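Local coordinates for protein Cfl (PDB 7A9J) that probably activates carboxylic acids, such as coronafacic acid, as a ligase of the ATP-dependent AMP-binding enzyme family, at residues K228-P240 and I245-L259. The protein carries 1 engineered substitution. Numbering follows the deposited sequence.
Sequences KPAILSLVDLISP and ITFAALQKGYSVLLL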
# COMPACT_ATOMS: atom_id res chain seq x y z
N LYS A 228 -4.32 -10.04 21.73
CA LYS A 228 -5.45 -10.72 21.11
C LYS A 228 -5.82 -10.21 19.68
O LYS A 228 -6.18 -11.07 18.87
CB LYS A 228 -6.68 -10.68 22.02
CG LYS A 228 -8.03 -10.71 21.29
CD LYS A 228 -8.87 -11.93 21.68
CE LYS A 228 -9.52 -11.71 23.06
NZ LYS A 228 -11.01 -11.79 23.06
N PRO A 229 -5.75 -8.90 19.36
CA PRO A 229 -6.05 -8.48 17.98
C PRO A 229 -5.12 -9.13 16.99
O PRO A 229 -3.91 -9.18 17.23
CB PRO A 229 -5.82 -6.95 17.98
CG PRO A 229 -5.94 -6.56 19.39
CD PRO A 229 -5.39 -7.73 20.19
N ALA A 230 -5.69 -9.66 15.91
CA ALA A 230 -4.93 -10.12 14.75
C ALA A 230 -5.02 -9.08 13.64
O ALA A 230 -6.10 -8.56 13.34
CB ALA A 230 -5.47 -11.46 14.23
N ILE A 231 -3.89 -8.81 13.02
CA ILE A 231 -3.72 -7.78 11.99
C ILE A 231 -3.58 -8.50 10.68
O ILE A 231 -2.76 -9.42 10.57
CB ILE A 231 -2.47 -6.92 12.31
CG1 ILE A 231 -2.81 -5.75 13.23
CG2 ILE A 231 -1.73 -6.39 11.04
CD1 ILE A 231 -3.80 -6.00 14.26
N LEU A 232 -4.33 -8.06 9.65
CA LEU A 232 -4.24 -8.65 8.33
C LEU A 232 -3.84 -7.57 7.35
O LEU A 232 -4.44 -6.48 7.33
CB LEU A 232 -5.58 -9.25 7.90
CG LEU A 232 -5.74 -9.64 6.45
CD1 LEU A 232 -4.72 -10.72 6.10
CD2 LEU A 232 -7.24 -10.10 6.18
N SER A 233 -2.86 -7.86 6.52
CA SER A 233 -2.60 -6.98 5.37
C SER A 233 -2.86 -7.76 4.09
O SER A 233 -2.23 -8.81 3.86
CB SER A 233 -1.17 -6.42 5.37
OG SER A 233 -0.98 -5.66 4.16
N LEU A 234 -3.77 -7.22 3.23
CA LEU A 234 -4.07 -7.91 1.99
C LEU A 234 -2.99 -7.66 0.93
O LEU A 234 -2.96 -8.37 -0.09
CB LEU A 234 -5.43 -7.44 1.45
CG LEU A 234 -6.54 -7.84 2.43
CD1 LEU A 234 -7.84 -7.21 1.99
CD2 LEU A 234 -6.71 -9.37 2.46
N VAL A 235 -2.08 -6.72 1.17
CA VAL A 235 -1.00 -6.48 0.22
C VAL A 235 0.08 -7.53 0.51
O VAL A 235 0.32 -7.82 1.67
CB VAL A 235 -0.46 -5.07 0.45
CG1 VAL A 235 0.83 -4.90 -0.30
CG2 VAL A 235 -1.57 -4.01 -0.04
N ASP A 236 0.68 -8.12 -0.52
CA ASP A 236 1.71 -9.14 -0.29
C ASP A 236 2.76 -8.69 0.71
O ASP A 236 3.24 -7.55 0.70
CB ASP A 236 2.45 -9.51 -1.60
CG ASP A 236 1.56 -10.03 -2.71
OD1 ASP A 236 0.47 -10.59 -2.45
OD2 ASP A 236 1.98 -9.91 -3.87
N LEU A 237 3.20 -9.68 1.54
CA LEU A 237 4.21 -9.40 2.55
C LEU A 237 5.57 -9.07 1.94
O LEU A 237 6.43 -8.52 2.62
CB LEU A 237 4.32 -10.63 3.50
CG LEU A 237 5.36 -10.55 4.63
CD1 LEU A 237 5.18 -9.31 5.51
CD2 LEU A 237 5.19 -11.90 5.43
N ILE A 238 5.76 -9.37 0.66
CA ILE A 238 6.98 -8.95 -0.03
C ILE A 238 6.95 -7.46 -0.36
O ILE A 238 7.97 -6.89 -0.73
CB ILE A 238 7.13 -9.84 -1.27
CG1 ILE A 238 8.61 -10.07 -1.67
CG2 ILE A 238 6.42 -9.25 -2.47
CD1 ILE A 238 9.46 -10.88 -0.63
N SER A 239 5.82 -6.82 -0.18
CA SER A 239 5.71 -5.38 -0.57
C SER A 239 6.00 -4.47 0.63
O SER A 239 5.55 -4.74 1.74
CB SER A 239 4.31 -5.12 -1.09
OG SER A 239 4.22 -3.78 -1.58
N PRO A 240 6.74 -3.38 0.50
CA PRO A 240 7.14 -2.58 1.68
C PRO A 240 6.04 -2.14 2.66
O PRO A 240 6.27 -2.22 3.86
CB PRO A 240 7.76 -1.31 1.03
CG PRO A 240 8.46 -1.84 -0.14
CD PRO A 240 7.42 -2.91 -0.73
N ILE A 245 3.88 -2.88 8.17
CA ILE A 245 2.71 -3.25 8.97
C ILE A 245 3.04 -4.45 9.84
O ILE A 245 2.69 -4.47 11.01
CB ILE A 245 1.51 -3.60 8.09
CG1 ILE A 245 0.94 -2.30 7.49
CG2 ILE A 245 0.42 -4.30 8.89
CD1 ILE A 245 -0.03 -2.60 6.31
N THR A 246 3.71 -5.42 9.25
CA THR A 246 4.02 -6.65 9.99
C THR A 246 4.98 -6.37 11.16
O THR A 246 4.76 -6.82 12.29
CB THR A 246 4.57 -7.68 9.00
OG1 THR A 246 3.59 -7.93 8.00
CG2 THR A 246 4.96 -9.06 9.77
N PHE A 247 6.07 -5.63 10.92
CA PHE A 247 6.97 -5.28 12.00
C PHE A 247 6.23 -4.49 13.07
O PHE A 247 6.41 -4.73 14.27
CB PHE A 247 8.16 -4.42 11.54
CG PHE A 247 9.11 -5.12 10.60
CD1 PHE A 247 9.42 -6.50 10.73
CD2 PHE A 247 9.82 -4.38 9.69
CE1 PHE A 247 10.34 -7.08 9.85
CE2 PHE A 247 10.72 -4.97 8.81
CZ PHE A 247 11.03 -6.31 8.92
N ALA A 248 5.40 -3.53 12.65
CA ALA A 248 4.75 -2.67 13.62
C ALA A 248 3.74 -3.44 14.45
O ALA A 248 3.68 -3.23 15.67
CB ALA A 248 4.03 -1.49 12.89
N ALA A 249 2.97 -4.34 13.82
CA ALA A 249 1.99 -5.12 14.56
C ALA A 249 2.67 -6.02 15.60
O ALA A 249 2.27 -6.06 16.74
CB ALA A 249 1.18 -6.05 13.64
N LEU A 250 3.72 -6.73 15.18
CA LEU A 250 4.44 -7.61 16.10
C LEU A 250 5.05 -6.81 17.24
O LEU A 250 4.95 -7.22 18.39
CB LEU A 250 5.51 -8.41 15.34
CG LEU A 250 4.92 -9.38 14.31
CD1 LEU A 250 6.07 -9.99 13.45
CD2 LEU A 250 4.16 -10.50 15.02
N GLN A 251 5.62 -5.64 16.95
CA GLN A 251 6.16 -4.78 18.01
C GLN A 251 5.10 -4.24 18.96
O GLN A 251 5.38 -4.06 20.15
CB GLN A 251 6.91 -3.60 17.44
CG GLN A 251 8.20 -4.02 16.91
CD GLN A 251 8.95 -2.77 16.33
OE1 GLN A 251 8.87 -1.64 16.86
NE2 GLN A 251 9.63 -3.00 15.26
N LYS A 252 3.87 -4.11 18.51
CA LYS A 252 2.78 -3.79 19.44
C LYS A 252 2.21 -5.02 20.13
O LYS A 252 1.28 -4.89 20.95
CB LYS A 252 1.68 -3.06 18.63
CG LYS A 252 2.16 -1.68 18.16
CD LYS A 252 1.06 -0.80 17.41
CE LYS A 252 0.13 -0.24 18.42
NZ LYS A 252 -0.71 0.67 17.75
N GLY A 253 2.73 -6.21 19.84
CA GLY A 253 2.28 -7.45 20.45
C GLY A 253 1.03 -8.06 19.83
O GLY A 253 0.47 -9.00 20.42
N TYR A 254 0.61 -7.58 18.66
CA TYR A 254 -0.51 -8.17 17.96
C TYR A 254 -0.06 -9.38 17.17
O TYR A 254 1.12 -9.51 16.83
CB TYR A 254 -1.09 -7.14 16.98
CG TYR A 254 -1.51 -5.82 17.58
CD1 TYR A 254 -1.89 -5.74 18.91
CD2 TYR A 254 -1.57 -4.65 16.77
CE1 TYR A 254 -2.30 -4.51 19.47
CE2 TYR A 254 -1.95 -3.41 17.31
CZ TYR A 254 -2.34 -3.38 18.65
OH TYR A 254 -2.74 -2.19 19.23
N SER A 255 -0.99 -10.30 16.88
CA SER A 255 -0.64 -11.35 15.94
C SER A 255 -0.88 -10.83 14.53
O SER A 255 -1.62 -9.87 14.32
CB SER A 255 -1.43 -12.64 16.15
OG SER A 255 -2.81 -12.41 15.95
N VAL A 256 -0.23 -11.48 13.57
CA VAL A 256 -0.38 -11.14 12.16
C VAL A 256 -0.98 -12.35 11.47
O VAL A 256 -0.48 -13.48 11.62
CB VAL A 256 0.97 -10.76 11.52
CG1 VAL A 256 0.84 -10.58 9.98
CG2 VAL A 256 1.55 -9.50 12.19
N LEU A 257 -2.03 -12.12 10.71
CA LEU A 257 -2.69 -13.15 9.91
C LEU A 257 -2.15 -13.10 8.51
O LEU A 257 -2.20 -12.04 7.88
CB LEU A 257 -4.21 -12.92 9.89
CG LEU A 257 -5.01 -13.80 8.92
CD1 LEU A 257 -4.98 -15.31 9.34
CD2 LEU A 257 -6.49 -13.24 8.90
N LEU A 258 -1.60 -14.23 8.04
CA LEU A 258 -1.11 -14.34 6.67
C LEU A 258 -2.04 -15.17 5.80
O LEU A 258 -2.41 -16.29 6.15
CB LEU A 258 0.29 -14.95 6.63
CG LEU A 258 1.36 -14.07 7.29
CD1 LEU A 258 2.74 -14.81 7.09
CD2 LEU A 258 1.47 -12.68 6.67
N LEU A 259 -2.41 -14.60 4.64
CA LEU A 259 -3.26 -15.29 3.68
C LEU A 259 -2.53 -15.59 2.37
O LEU A 259 -1.76 -14.77 1.87
CB LEU A 259 -4.47 -14.41 3.36
CG LEU A 259 -5.28 -14.00 4.58
CD1 LEU A 259 -6.49 -13.13 4.11
CD2 LEU A 259 -5.75 -15.26 5.33
O HOH W 1 -1.00 -9.98 6.63
O HOH W 2 -1.63 -11.80 4.29
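With CG1 of I231 turned roughly anti to its own carbonyl carbon (chi1 -88°), its two branches divide their work: CD1 lies 3.6 Å from CD2 of Y254, while CG2 meets CG2 of I245 at 3.7 Å and the methyl of A249. The first torsion of Y254 (-56°) sets its ring between neighbours, P229 CB near the rim of one face and K252 CB over the centre of the other. On the reverse of the strand, CD1 of L232 comes within 3.6 Å of CD1 of L259, the side chains crossing at about a right angle, and L257 adds a looser apolar contact.

Between these layers the parallel strands are stitched by S255 N to P229 O, I231 N to S255 O (2.8 Å) and the nearly straight L257 N to I231 O (2.8 Å, 170° at the hydrogen). Where the strands diverge, water takes over: one molecule bridges S233 N and L257 O, a second S233 O and L259 N. Beyond the strand, L237 turns back, its CD1 3.3 Å from OG1 of T246, a hydroxyl bonded to S242 O, and its CD2 packing on L258. Strand 278-281 flanks 230-233 on its other edge, and helix 267-274 covers the side of L232, L257 and L259.

A Schellman motif at G253 ends the helix, whose 245-251 axis runs antiparallel to that of strand 230-233; it starts at P240, which touches the bound oxo-indene carboxylic acid. The example illustrates how a connecting helix seals a parallel strand pair, here a beta-alpha-beta unit of the AMP-binding domain bordering its acid pocket.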